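Local coordinates for oxidoreductase, zinc-binding dehydrogenase family (Myxococcus xanthus, PDB 5K1S), which acts as a zinc-containing medium-chain reductase in an alternative de novo route to isovaleryl coenzyme A, at residues 105-110 with 124-129; 99-104 with 147-152; 199-204 with 225-230. One frame throughout, in Å; residues are numbered along the deposited sequence.

In the fold
Of the segments in contact, strand 100-103 comes first along the chain from the N terminus; interaction 2 pairs it with 149-151 and closes a long loop within the GroES-like part of the fold. Interaction 1 lies within that loop: residues 105-110 leave the strand directly, and 124-129 return beside them, so that a smaller loop around a zinc ion is shut off. The two contacts touch where Met107 SD packs 3.6 Å from Gly148 CA. Interaction 3 follows in series, in the Rossmann-type part, where helix 195-206 meets the turn after helix 221-226. Its centre lies about 31 Å from that of interaction 1 and about 26 Å from that of interaction 2.

Interaction 1 of 3, residues 105-110 with 124-129; sequences QRMSCG and KTDNRF. With ZN (zinc ion), chain E.
Arg106 sets CG between its backbone N and carbonyl carbon (chi1 60°), Phe129 sets CG beside its backbone N (chi1 -87°), and the ring comes to lie against Arg106. Arg106 CB stands over the centre of one ring face in a CH-pi contact, 3.5 Å from the Phe129 ring centroid. Arg106 CD follows at 3.7 Å from Phe129 CZ; the chain bends at chi3, and the guanidinium lies by the backbone of Asp126 and Asn127. There Arg106 NH2 approaches Asn127 CA to 3.4 Å, and Arg106 NH1 is hydrogen-bonded to Asn120 O. An alanine in place of Phe129 would probably leave Arg106 CB and CD without their aromatic cover and open a gap beside Gln105 O. The backbones run roughly antiparallel, with a single bridge at Arg106 and Phe129, and Met107 N donates to Arg128 O at 2.7 Å. Met107 CB rests 3.3 Å from Asp126 OD1; that oxygen also accepts from Arg128 N, two residues on, as an Asx turn. Arg128 NH1 and Asp126 OD2, 3.2 Å apart, form a salt bridge by charge alone, the oxygen lying well off the guanidinium plane. Farther along, Cys109 SG binds the zinc ion at 2.3 Å, and Cys112, Cys115 and Cys123 complete the four-cysteine site, the structural zinc lobe of medium-chain dehydrogenases.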
ATOM      1  N   GLN A 105     -21.463   6.958   4.845  1.00 43.68           N
ATOM      2  CA  GLN A 105     -20.879   8.288   4.731  1.00 42.41           C
ATOM      3  C   GLN A 105     -21.157   8.888   3.357  1.00 41.99           C
ATOM      4  O   GLN A 105     -21.620  10.031   3.253  1.00 40.45           O
ATOM      5  CB  GLN A 105     -19.376   8.222   4.997  1.00 43.25           C
ATOM      6  CG  GLN A 105     -19.023   7.747   6.405  1.00 43.83           C
ATOM      7  CD  GLN A 105     -18.043   6.586   6.422  1.00 45.81           C
ATOM      8  OE1 GLN A 105     -17.716   6.013   5.385  1.00 46.77           O
ATOM      9  NE2 GLN A 105     -17.571   6.234   7.611  1.00 46.63           N
ATOM     10  N   ARG A 106     -20.894   8.129   2.297  1.00 46.48           N
ATOM     11  CA  ARG A 106     -21.037   8.604   0.930  1.00 46.55           C
ATOM     12  C   ARG A 106     -21.781   7.567   0.099  1.00 47.80           C
ATOM     13  O   ARG A 106     -21.928   6.408   0.492  1.00 48.76           O
ATOM     14  CB  ARG A 106     -19.671   8.897   0.294  1.00 47.31           C
ATOM     15  CG  ARG A 106     -18.756   7.682   0.235  1.00 49.35           C
ATOM     16  CD  ARG A 106     -17.438   7.993  -0.449  1.00 50.03           C
ATOM     17  NE  ARG A 106     -17.592   8.245  -1.880  1.00 49.92           N
ATOM     18  CZ  ARG A 106     -17.766   7.296  -2.794  1.00 51.32           C
ATOM     19  NH1 ARG A 106     -17.826   6.021  -2.434  1.00 52.98           N
ATOM     20  NH2 ARG A 106     -17.889   7.619  -4.074  1.00 50.61           N
ATOM     21  N   MET A 107     -22.240   8.002  -1.070  1.00 44.21           N
ATOM     22  CA  MET A 107     -22.971   7.141  -1.981  1.00 45.42           C
ATOM     23  C   MET A 107     -22.011   6.422  -2.927  1.00 47.26           C
ATOM     24  O   MET A 107     -20.791   6.594  -2.875  1.00 47.60           O
ATOM     25  CB  MET A 107     -23.999   7.954  -2.771  1.00 44.35           C
ATOM     26  CG  MET A 107     -25.238   8.334  -1.979  1.00 42.89           C
ATOM     27  SD  MET A 107     -26.087   6.904  -1.283  1.00 43.83           S
ATOM     28  CE  MET A 107     -26.481   5.975  -2.764  1.00 45.69           C
ATOM     29  N   SER A 108     -22.584   5.601  -3.805  1.00 55.68           N
ATOM     30  CA  SER A 108     -21.819   4.827  -4.774  1.00 57.33           C
ATOM     31  C   SER A 108     -22.777   4.400  -5.876  1.00 57.96           C
ATOM     32  O   SER A 108     -23.857   3.879  -5.585  1.00 58.01           O
ATOM     33  CB  SER A 108     -21.165   3.610  -4.110  1.00 58.45           C
ATOM     34  OG  SER A 108     -20.454   2.832  -5.053  1.00 59.94           O
ATOM     35  N   CYS A 109     -22.388   4.625  -7.133  1.00 61.97           N
ATOM     36  CA  CYS A 109     -23.315   4.403  -8.239  1.00 62.26           C
ATOM     37  C   CYS A 109     -23.704   2.933  -8.347  1.00 64.14           C
ATOM     38  O   CYS A 109     -24.884   2.600  -8.502  1.00 64.34           O
ATOM     39  CB  CYS A 109     -22.704   4.900  -9.549  1.00 61.24           C
ATOM     40  SG  CYS A 109     -21.408   3.848 -10.240  1.00 62.74           S
ATOM     41  N   GLY A 110     -22.722   2.037  -8.267  1.00 52.20           N
ATOM     42  CA  GLY A 110     -22.975   0.613  -8.329  1.00 53.45           C
ATOM     43  C   GLY A 110     -22.819  -0.007  -9.699  1.00 54.65           C
ATOM     44  O   GLY A 110     -22.996  -1.225  -9.829  1.00 55.69           O
ATOM     45  N   LYS A 124     -16.206   7.145  -8.661  1.00 63.94           N
ATOM     46  CA  LYS A 124     -16.142   8.550  -9.043  1.00 60.92           C
ATOM     47  C   LYS A 124     -17.446   9.079  -9.626  1.00 59.86           C
ATOM     48  O   LYS A 124     -17.633  10.300  -9.666  1.00 57.66           O
ATOM     49  CB  LYS A 124     -15.021   8.772 -10.066  1.00 59.01           C
ATOM     50  CG  LYS A 124     -13.615   8.691  -9.486  1.00 59.13           C
ATOM     51  CD  LYS A 124     -12.566   8.994 -10.548  1.00 57.81           C
ATOM     52  CE  LYS A 124     -11.171   9.113  -9.946  1.00 57.39           C
ATOM     53  NZ  LYS A 124     -10.130   9.349 -10.991  1.00 57.47           N
ATOM     54  N   THR A 125     -18.349   8.202 -10.068  1.00 60.83           N
ATOM     55  CA  THR A 125     -19.566   8.656 -10.733  1.00 59.81           C
ATOM     56  C   THR A 125     -20.621   9.136  -9.743  1.00 59.94           C
ATOM     57  O   THR A 125     -21.455   9.976 -10.097  1.00 58.26           O
ATOM     58  CB  THR A 125     -20.141   7.537 -11.604  1.00 61.53           C
ATOM     59  OG1 THR A 125     -20.517   6.427 -10.782  1.00 64.58           O
ATOM     60  CG2 THR A 125     -19.113   7.077 -12.632  1.00 61.28           C
ATOM     61  N   ASP A 126     -20.606   8.621  -8.514  1.00 53.31           N
ATOM     62  CA  ASP A 126     -21.517   9.079  -7.462  1.00 53.09           C
ATOM     63  C   ASP A 126     -20.717   9.159  -6.167  1.00 53.50           C
ATOM     64  O   ASP A 126     -20.507   8.143  -5.499  1.00 55.57           O
ATOM     65  CB  ASP A 126     -22.716   8.150  -7.313  1.00 54.90           C
ATOM     66  CG  ASP A 126     -23.752   8.686  -6.337  1.00 54.04           C
ATOM     67  OD1 ASP A 126     -23.446   9.651  -5.605  1.00 52.45           O
ATOM     68  OD2 ASP A 126     -24.875   8.141  -6.296  1.00 54.83           O
ATOM     69  N   ASN A 127     -20.278  10.371  -5.817  1.00 58.59           N
ATOM     70  CA  ASN A 127     -19.510  10.603  -4.598  1.00 58.72           C
ATOM     71  C   ASN A 127     -20.259  11.495  -3.615  1.00 57.29           C
ATOM     72  O   ASN A 127     -19.632  12.155  -2.780  1.00 56.50           O
ATOM     73  CB  ASN A 127     -18.149  11.212  -4.938  1.00 57.64           C
ATOM     74  CG  ASN A 127     -18.266  12.481  -5.760  1.00 55.05           C
ATOM     75  OD1 ASN A 127     -19.359  13.021  -5.941  1.00 54.01           O
ATOM     76  ND2 ASN A 127     -17.138  12.967  -6.260  1.00 53.98           N
ATOM     77  N   ARG A 128     -21.587  11.521  -3.689  1.00 48.90           N
ATOM     78  CA  ARG A 128     -22.375  12.354  -2.791  1.00 47.30           C
ATOM     79  C   ARG A 128     -22.257  11.859  -1.355  1.00 48.03           C
ATOM     80  O   ARG A 128     -22.376  10.661  -1.084  1.00 49.76           O
ATOM     81  CB  ARG A 128     -23.837  12.362  -3.232  1.00 46.83           C
ATOM     82  CG  ARG A 128     -24.098  13.199  -4.476  1.00 45.30           C
ATOM     83  CD  ARG A 128     -25.049  12.491  -5.427  1.00 46.26           C
ATOM     84  NE  ARG A 128     -26.230  11.983  -4.738  1.00 46.89           N
ATOM     85  CZ  ARG A 128     -27.084  11.111  -5.261  1.00 48.23           C
ATOM     86  NH1 ARG A 128     -26.893  10.637  -6.486  1.00 49.16           N
ATOM     87  NH2 ARG A 128     -28.132  10.705  -4.557  1.00 48.55           N
ATOM     88  N   PHE A 129     -22.026  12.792  -0.442  1.00 34.36           N
ATOM     89  CA  PHE A 129     -21.946  12.511   0.983  1.00 34.58           C
ATOM     90  C   PHE A 129     -23.231  12.939   1.677  1.00 34.77           C
ATOM     91  O   PHE A 129     -23.888  13.902   1.271  1.00 34.46           O
ATOM     92  CB  PHE A 129     -20.759  13.244   1.615  1.00 34.02           C
ATOM     93  CG  PHE A 129     -19.461  12.488   1.549  1.00 34.17           C
ATOM     94  CD1 PHE A 129     -18.733  12.429   0.374  1.00 34.32           C
ATOM     95  CD2 PHE A 129     -18.957  11.856   2.674  1.00 34.71           C
ATOM     96  CE1 PHE A 129     -17.531  11.739   0.319  1.00 35.93           C
ATOM     97  CE2 PHE A 129     -17.758  11.167   2.625  1.00 36.07           C
ATOM     98  CZ  PHE A 129     -17.044  11.110   1.448  1.00 36.92           C
TER
HETATM   99 ZN    ZN E 401     -19.414   3.342  -9.158  1.00 67.54          ZN

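Interaction 2 of 3, residues 99-104 with 147-152; sequences DRAATL and GGLGRV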
ATOM      1  N   ASP A  99     -38.744  -0.561   8.574  1.00 61.51           N
ATOM      2  CA  ASP A  99     -37.389  -1.093   8.596  1.00 61.11           C
ATOM      3  C   ASP A  99     -36.450  -0.142   9.330  1.00 59.15           C
ATOM      4  O   ASP A  99     -36.672   1.071   9.388  1.00 57.58           O
ATOM      5  CB  ASP A  99     -36.884  -1.334   7.173  1.00 60.31           C
ATOM      6  CG  ASP A  99     -37.619  -2.465   6.473  1.00 62.61           C
ATOM      7  OD1 ASP A  99     -38.111  -3.381   7.165  1.00 65.04           O
ATOM      8  OD2 ASP A  99     -37.700  -2.440   5.226  1.00 62.17           O
ATOM      9  N   ARG A 100     -35.385  -0.710   9.892  1.00 53.21           N
ATOM     10  CA  ARG A 100     -34.408   0.026  10.684  1.00 51.73           C
ATOM     11  C   ARG A 100     -33.135   0.181   9.863  1.00 50.19           C
ATOM     12  O   ARG A 100     -32.534  -0.819   9.455  1.00 51.35           O
ATOM     13  CB  ARG A 100     -34.122  -0.700  11.997  1.00 54.03           C
ATOM     14  CG  ARG A 100     -35.368  -1.026  12.807  1.00 56.20           C
ATOM     15  CD  ARG A 100     -35.074  -2.062  13.880  1.00 59.25           C
ATOM     16  NE  ARG A 100     -34.005  -1.633  14.777  1.00 59.22           N
ATOM     17  CZ  ARG A 100     -34.185  -0.882  15.860  1.00 59.55           C
ATOM     18  NH1 ARG A 100     -35.399  -0.464  16.196  1.00 59.92           N
ATOM     19  NH2 ARG A 100     -33.146  -0.545  16.611  1.00 59.65           N
ATOM     20  N   ALA A 101     -32.720   1.426   9.630  1.00 46.46           N
ATOM     21  CA  ALA A 101     -31.627   1.712   8.713  1.00 45.33           C
ATOM     22  C   ALA A 101     -30.606   2.642   9.356  1.00 44.35           C
ATOM     23  O   ALA A 101     -30.889   3.339  10.334  1.00 44.21           O
ATOM     24  CB  ALA A 101     -32.144   2.339   7.412  1.00 44.78           C
ATOM     25  N   ALA A 102     -29.404   2.643   8.780  1.00 43.66           N
ATOM     26  CA  ALA A 102     -28.337   3.551   9.179  1.00 42.67           C
ATOM     27  C   ALA A 102     -27.580   3.983   7.932  1.00 41.79           C
ATOM     28  O   ALA A 102     -27.226   3.143   7.100  1.00 42.09           O
ATOM     29  CB  ALA A 102     -27.380   2.891  10.178  1.00 43.03           C
ATOM     30  N   THR A 103     -27.333   5.283   7.808  1.00 40.79           N
ATOM     31  CA  THR A 103     -26.738   5.831   6.597  1.00 39.96           C
ATOM     32  C   THR A 103     -25.235   5.580   6.552  1.00 39.94           C
ATOM     33  O   THR A 103     -24.553   5.550   7.581  1.00 40.45           O
ATOM     34  CB  THR A 103     -26.997   7.336   6.504  1.00 39.08           C
ATOM     35  OG1 THR A 103     -26.468   7.985   7.666  1.00 38.76           O
ATOM     36  CG2 THR A 103     -28.491   7.626   6.392  1.00 39.41           C
ATOM     37  N   LEU A 104     -24.724   5.396   5.337  1.00 41.73           N
ATOM     38  CA  LEU A 104     -23.292   5.381   5.095  1.00 42.23           C
ATOM     39  C   LEU A 104     -22.756   6.811   5.127  1.00 40.66           C
ATOM     40  O   LEU A 104     -23.482   7.773   5.397  1.00 39.17           O
ATOM     41  CB  LEU A 104     -22.980   4.719   3.753  1.00 43.29           C
ATOM     42  CG  LEU A 104     -23.158   3.204   3.637  1.00 45.12           C
ATOM     43  CD1 LEU A 104     -23.048   2.778   2.186  1.00 45.91           C
ATOM     44  CD2 LEU A 104     -22.128   2.474   4.475  1.00 46.46           C
ATOM     45  N   GLY A 147     -29.300   2.633  -1.803  1.00 51.07           N
ATOM     46  CA  GLY A 147     -27.919   2.220  -1.962  1.00 51.97           C
ATOM     47  C   GLY A 147     -26.986   2.698  -0.869  1.00 51.14           C
ATOM     48  O   GLY A 147     -25.867   2.183  -0.772  1.00 52.00           O
ATOM     49  N   GLY A 148     -27.413   3.656  -0.049  1.00 40.88           N
ATOM     50  CA  GLY A 148     -26.568   4.176   1.008  1.00 40.28           C
ATOM     51  C   GLY A 148     -27.061   3.865   2.409  1.00 40.80           C
ATOM     52  O   GLY A 148     -26.733   4.590   3.354  1.00 40.28           O
ATOM     53  N   LEU A 149     -27.834   2.792   2.561  1.00 46.17           N
ATOM     54  CA  LEU A 149     -28.424   2.426   3.842  1.00 46.53           C
ATOM     55  C   LEU A 149     -27.893   1.078   4.309  1.00 48.59           C
ATOM     56  O   LEU A 149     -27.686   0.166   3.504  1.00 49.79           O
ATOM     57  CB  LEU A 149     -29.956   2.365   3.749  1.00 46.38           C
ATOM     58  CG  LEU A 149     -30.700   3.685   3.540  1.00 44.57           C
ATOM     59  CD1 LEU A 149     -32.198   3.430   3.493  1.00 45.45           C
ATOM     60  CD2 LEU A 149     -30.366   4.695   4.632  1.00 43.28           C
ATOM     61  N   GLY A 150     -27.669   0.968   5.617  1.00 55.72           N
ATOM     62  CA  GLY A 150     -27.351  -0.296   6.252  1.00 57.99           C
ATOM     63  C   GLY A 150     -28.466  -0.700   7.195  1.00 59.02           C
ATOM     64  O   GLY A 150     -29.218   0.159   7.661  1.00 57.84           O
ATOM     65  N   ARG A 151     -28.586  -1.991   7.493  1.00 55.05           N
ATOM     66  CA  ARG A 151     -29.707  -2.512   8.266  1.00 56.43           C
ATOM     67  C   ARG A 151     -29.329  -2.638   9.735  1.00 57.99           C
ATOM     68  O   ARG A 151     -28.319  -3.266  10.072  1.00 59.46           O
ATOM     69  CB  ARG A 151     -30.158  -3.862   7.713  1.00 58.20           C
ATOM     70  CG  ARG A 151     -30.635  -3.773   6.279  1.00 57.47           C
ATOM     71  CD  ARG A 151     -31.333  -5.033   5.824  1.00 60.16           C
ATOM     72  NE  ARG A 151     -32.003  -4.828   4.542  1.00 59.87           N
ATOM     73  CZ  ARG A 151     -33.215  -4.300   4.406  1.00 59.41           C
ATOM     74  NH1 ARG A 151     -33.908  -3.917   5.471  1.00 59.20           N
ATOM     75  NH2 ARG A 151     -33.738  -4.151   3.197  1.00 59.27           N
ATOM     76  N   VAL A 152     -30.146  -2.048  10.600  1.00 62.66           N
ATOM     77  CA  VAL A 152     -29.896  -2.036  12.037  1.00 64.22           C
ATOM     78  C   VAL A 152     -30.662  -3.203  12.658  1.00 67.09           C
ATOM     79  O   VAL A 152     -31.899  -3.232  12.560  1.00 67.06           O
ATOM     80  CB  VAL A 152     -30.329  -0.708  12.667  1.00 62.49           C
ATOM     81  CG1 VAL A 152     -30.044  -0.705  14.166  1.00 64.23           C
ATOM     82  CG2 VAL A 152     -29.624   0.456  11.981  1.00 59.70           C
TER
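Asp99 and Arg151 lie side by side, Asp99 OD2 4.1 Å from Arg151 NH1, too far for a salt bridge; Asp99 OD2 accepts from Lys96 N, and Arg151 makes a cation-pi contact with Trp95. From here strand 100-103 pairs antiparallel with strand 149-151 in the mixed sheet of the GroES-like domain. The side chains of Arg100 and Val152 cross at about a right angle. Arg100 O receives Val152 N at 2.9 Å in an almost straight bond (175°). The bend at chi3 (57°) places Arg100 NE near the Val152 carbonyl, and the weak bond from Arg100 NE to Val152 O measures 3.5 Å. Ala101 and Arg151 form a non-hydrogen-bonded pair, and Ala101 CB lies 4.1 Å from Leu149 CD2. Ala102 and Gly150 are the hydrogen-bonded pair, Ala102 N to Gly150 O and Gly150 N to Ala102 O both 2.7 Å. On the other face Ala102 CB meets Val152 CG2, and Leu318 of helix 311-323 touches both residues. Thr103 CG2 packs 3.9 Å from Leu149 CD2. Thr103 OG1 is hydrogen-bonded to Ala81 N and His79 O; His79 is, with Cys57 and Cys166, a ligand of a zinc ion. Finally, Leu104 N donates to Gly148 O at 2.9 Å, and Leu104 CD1 comes to 4.0 Å from Gly148 CA.

Interaction 3 of 3, residues 199-204 with 225-230; sequences SSVQLA and KEAGAD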
ATOM      1  N   SER A 199     -12.779  -0.133  17.961  1.00 63.98           N
ATOM      2  CA  SER A 199     -13.474  -1.129  17.152  1.00 64.42           C
ATOM      3  C   SER A 199     -12.489  -2.081  16.487  1.00 65.91           C
ATOM      4  O   SER A 199     -12.745  -3.287  16.399  1.00 67.73           O
ATOM      5  CB  SER A 199     -14.347  -0.440  16.105  1.00 61.51           C
ATOM      6  OG  SER A 199     -15.432   0.239  16.714  1.00 60.43           O
ATOM      7  N   SER A 200     -11.355  -1.557  16.015  1.00 58.97           N
ATOM      8  CA  SER A 200     -10.356  -2.412  15.383  1.00 60.43           C
ATOM      9  C   SER A 200      -9.775  -3.407  16.379  1.00 63.62           C
ATOM     10  O   SER A 200      -9.607  -4.590  16.060  1.00 65.36           O
ATOM     11  CB  SER A 200      -9.248  -1.556  14.770  1.00 58.96           C
ATOM     12  OG  SER A 200      -9.769  -0.671  13.794  1.00 56.09           O
ATOM     13  N   VAL A 201      -9.460  -2.946  17.593  1.00 65.52           N
ATOM     14  CA  VAL A 201      -8.942  -3.840  18.629  1.00 68.51           C
ATOM     15  C   VAL A 201      -9.884  -5.023  18.818  1.00 69.97           C
ATOM     16  O   VAL A 201      -9.480  -6.188  18.729  1.00 71.95           O
ATOM     17  CB  VAL A 201      -8.733  -3.073  19.948  1.00 68.76           C
ATOM     18  CG1 VAL A 201      -8.429  -4.032  21.101  1.00 71.54           C
ATOM     19  CG2 VAL A 201      -7.608  -2.060  19.799  1.00 67.63           C
ATOM     20  N   GLN A 202     -11.157  -4.733  19.088  1.00 83.02           N
ATOM     21  CA  GLN A 202     -12.133  -5.799  19.290  1.00 84.30           C
ATOM     22  C   GLN A 202     -12.215  -6.700  18.067  1.00 84.33           C
ATOM     23  O   GLN A 202     -12.183  -7.931  18.182  1.00 86.33           O
ATOM     24  CB  GLN A 202     -13.507  -5.202  19.598  1.00 82.95           C
ATOM     25  CG  GLN A 202     -13.551  -4.326  20.835  1.00 82.89           C
ATOM     26  CD  GLN A 202     -14.930  -3.751  21.078  1.00 81.62           C
ATOM     27  OE1 GLN A 202     -15.784  -4.395  21.688  1.00 82.88           O
ATOM     28  NE2 GLN A 202     -15.161  -2.536  20.593  1.00 79.06           N
ATOM     29  N   LEU A 203     -12.323  -6.100  16.880  1.00 70.37           N
ATOM     30  CA  LEU A 203     -12.498  -6.890  15.668  1.00 70.12           C
ATOM     31  C   LEU A 203     -11.288  -7.781  15.414  1.00 71.96           C
ATOM     32  O   LEU A 203     -11.431  -8.921  14.958  1.00 73.05           O
ATOM     33  CB  LEU A 203     -12.752  -5.963  14.478  1.00 67.16           C
ATOM     34  CG  LEU A 203     -13.183  -6.620  13.166  1.00 66.41           C
ATOM     35  CD1 LEU A 203     -14.447  -7.450  13.345  1.00 67.19           C
ATOM     36  CD2 LEU A 203     -13.399  -5.555  12.102  1.00 63.46           C
ATOM     37  N   ALA A 204     -10.086  -7.279  15.705  1.00 73.10           N
ATOM     38  CA  ALA A 204      -8.887  -8.092  15.539  1.00 74.97           C
ATOM     39  C   ALA A 204      -8.867  -9.242  16.539  1.00 77.75           C
ATOM     40  O   ALA A 204      -8.680 -10.404  16.161  1.00 79.00           O
ATOM     41  CB  ALA A 204      -7.640  -7.222  15.690  1.00 74.78           C
ATOM     42  N   LYS A 225      -6.986  -2.821  27.149  1.00 81.20           N
ATOM     43  CA  LYS A 225      -6.822  -4.194  27.613  1.00 80.71           C
ATOM     44  C   LYS A 225      -8.171  -4.893  27.720  1.00 80.61           C
ATOM     45  O   LYS A 225      -8.356  -5.999  27.198  1.00 79.47           O
ATOM     46  CB  LYS A 225      -6.097  -4.206  28.959  1.00 82.77           C
ATOM     47  N   GLU A 226      -9.134  -4.258  28.393  1.00 80.63           N
ATOM     48  CA  GLU A 226     -10.467  -4.840  28.505  1.00 80.63           C
ATOM     49  C   GLU A 226     -11.132  -4.976  27.142  1.00 78.64           C
ATOM     50  O   GLU A 226     -11.995  -5.841  26.957  1.00 78.20           O
ATOM     51  CB  GLU A 226     -11.334  -3.987  29.433  1.00 83.21           C
ATOM     52  N   ALA A 227     -10.744  -4.141  26.180  1.00 79.55           N
ATOM     53  CA  ALA A 227     -11.320  -4.186  24.843  1.00 79.28           C
ATOM     54  C   ALA A 227     -10.784  -5.337  24.002  1.00 81.70           C
ATOM     55  O   ALA A 227     -11.217  -5.493  22.854  1.00 82.31           O
ATOM     56  CB  ALA A 227     -11.061  -2.861  24.120  1.00 78.82           C
ATOM     57  N   GLY A 228      -9.863  -6.137  24.532  1.00 88.73           N
ATOM     58  CA  GLY A 228      -9.311  -7.265  23.811  1.00 91.52           C
ATOM     59  C   GLY A 228      -7.868  -7.115  23.376  1.00 92.29           C
ATOM     60  O   GLY A 228      -7.395  -7.935  22.581  1.00 94.96           O
ATOM     61  N   ALA A 229      -7.156  -6.103  23.865  1.00 73.73           N
ATOM     62  CA  ALA A 229      -5.763  -5.904  23.490  1.00 74.12           C
ATOM     63  C   ALA A 229      -4.859  -6.757  24.371  1.00 75.63           C
ATOM     64  O   ALA A 229      -4.930  -6.683  25.601  1.00 75.43           O
ATOM     65  CB  ALA A 229      -5.380  -4.430  23.613  1.00 72.67           C
ATOM     66  N   ASP A 230      -4.010  -7.570  23.738  1.00 89.50           N
ATOM     67  CA  ASP A 230      -3.092  -8.419  24.488  1.00 91.67           C
ATOM     68  C   ASP A 230      -1.919  -7.630  25.052  1.00 90.59           C
ATOM     69  O   ASP A 230      -1.423  -7.955  26.137  1.00 91.78           O
ATOM     70  CB  ASP A 230      -2.572  -9.551  23.600  1.00 95.38           C
ATOM     71  CG  ASP A 230      -1.564 -10.433  24.312  1.00 98.05           C
ATOM     72  OD1 ASP A 230      -1.770 -10.728  25.509  1.00 98.02           O
ATOM     73  OD2 ASP A 230      -0.561 -10.827  23.680  1.00100.33           O
TER
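Val201 and Gln202, consecutive residues of helix 195-206, face the turn Ala227-Gly228-Ala229 that ends helix 221-226. The nearest CA atoms are those of Gln202 and Gly228, 5.5 Å apart; Val201 CA and Ala229 CA are 6.2 Å apart. Helical geometry stops at Gly228, whose positive phi of 110° belongs to a Schellman motif, with two bonds back into the last helical turn. One backbone bond there runs from Gly228 N to Lys225 O, 3.1 Å. At these backbone angles a CB would run into Ala227 O, which suits a residue with no side chain. The two helices are successive crossovers of a Rossmann-type parallel sheet: helix 195-206 links strand 186-190 to strand 210-215, and helix 221-226 leads from the latter to strand 231-234. Between them Val201 buries the largest share of surface. Val201 CG1, anti to the backbone N (chi1 170°), fits against the turn, 3.6 Å from Ala227 O and 3.7 Å from Ala229 N. The same methyl group touches both alanines, with Val201 CG1 4.0 Å from Ala229 CB and 4.2 Å from Ala227 CB. Val201 also packs on Ile189 and Val211 of the sheet, so it joins the turn to the strands. Gln202 contributes its aliphatic part: CG lies beside the backbone N (chi1 -60°), and Gln202 CG is 3.3 Å from Ala227 O. Beyond CG the chain is extended, and Gln202 OE1 accepts a hydrogen bond from Arg327 N.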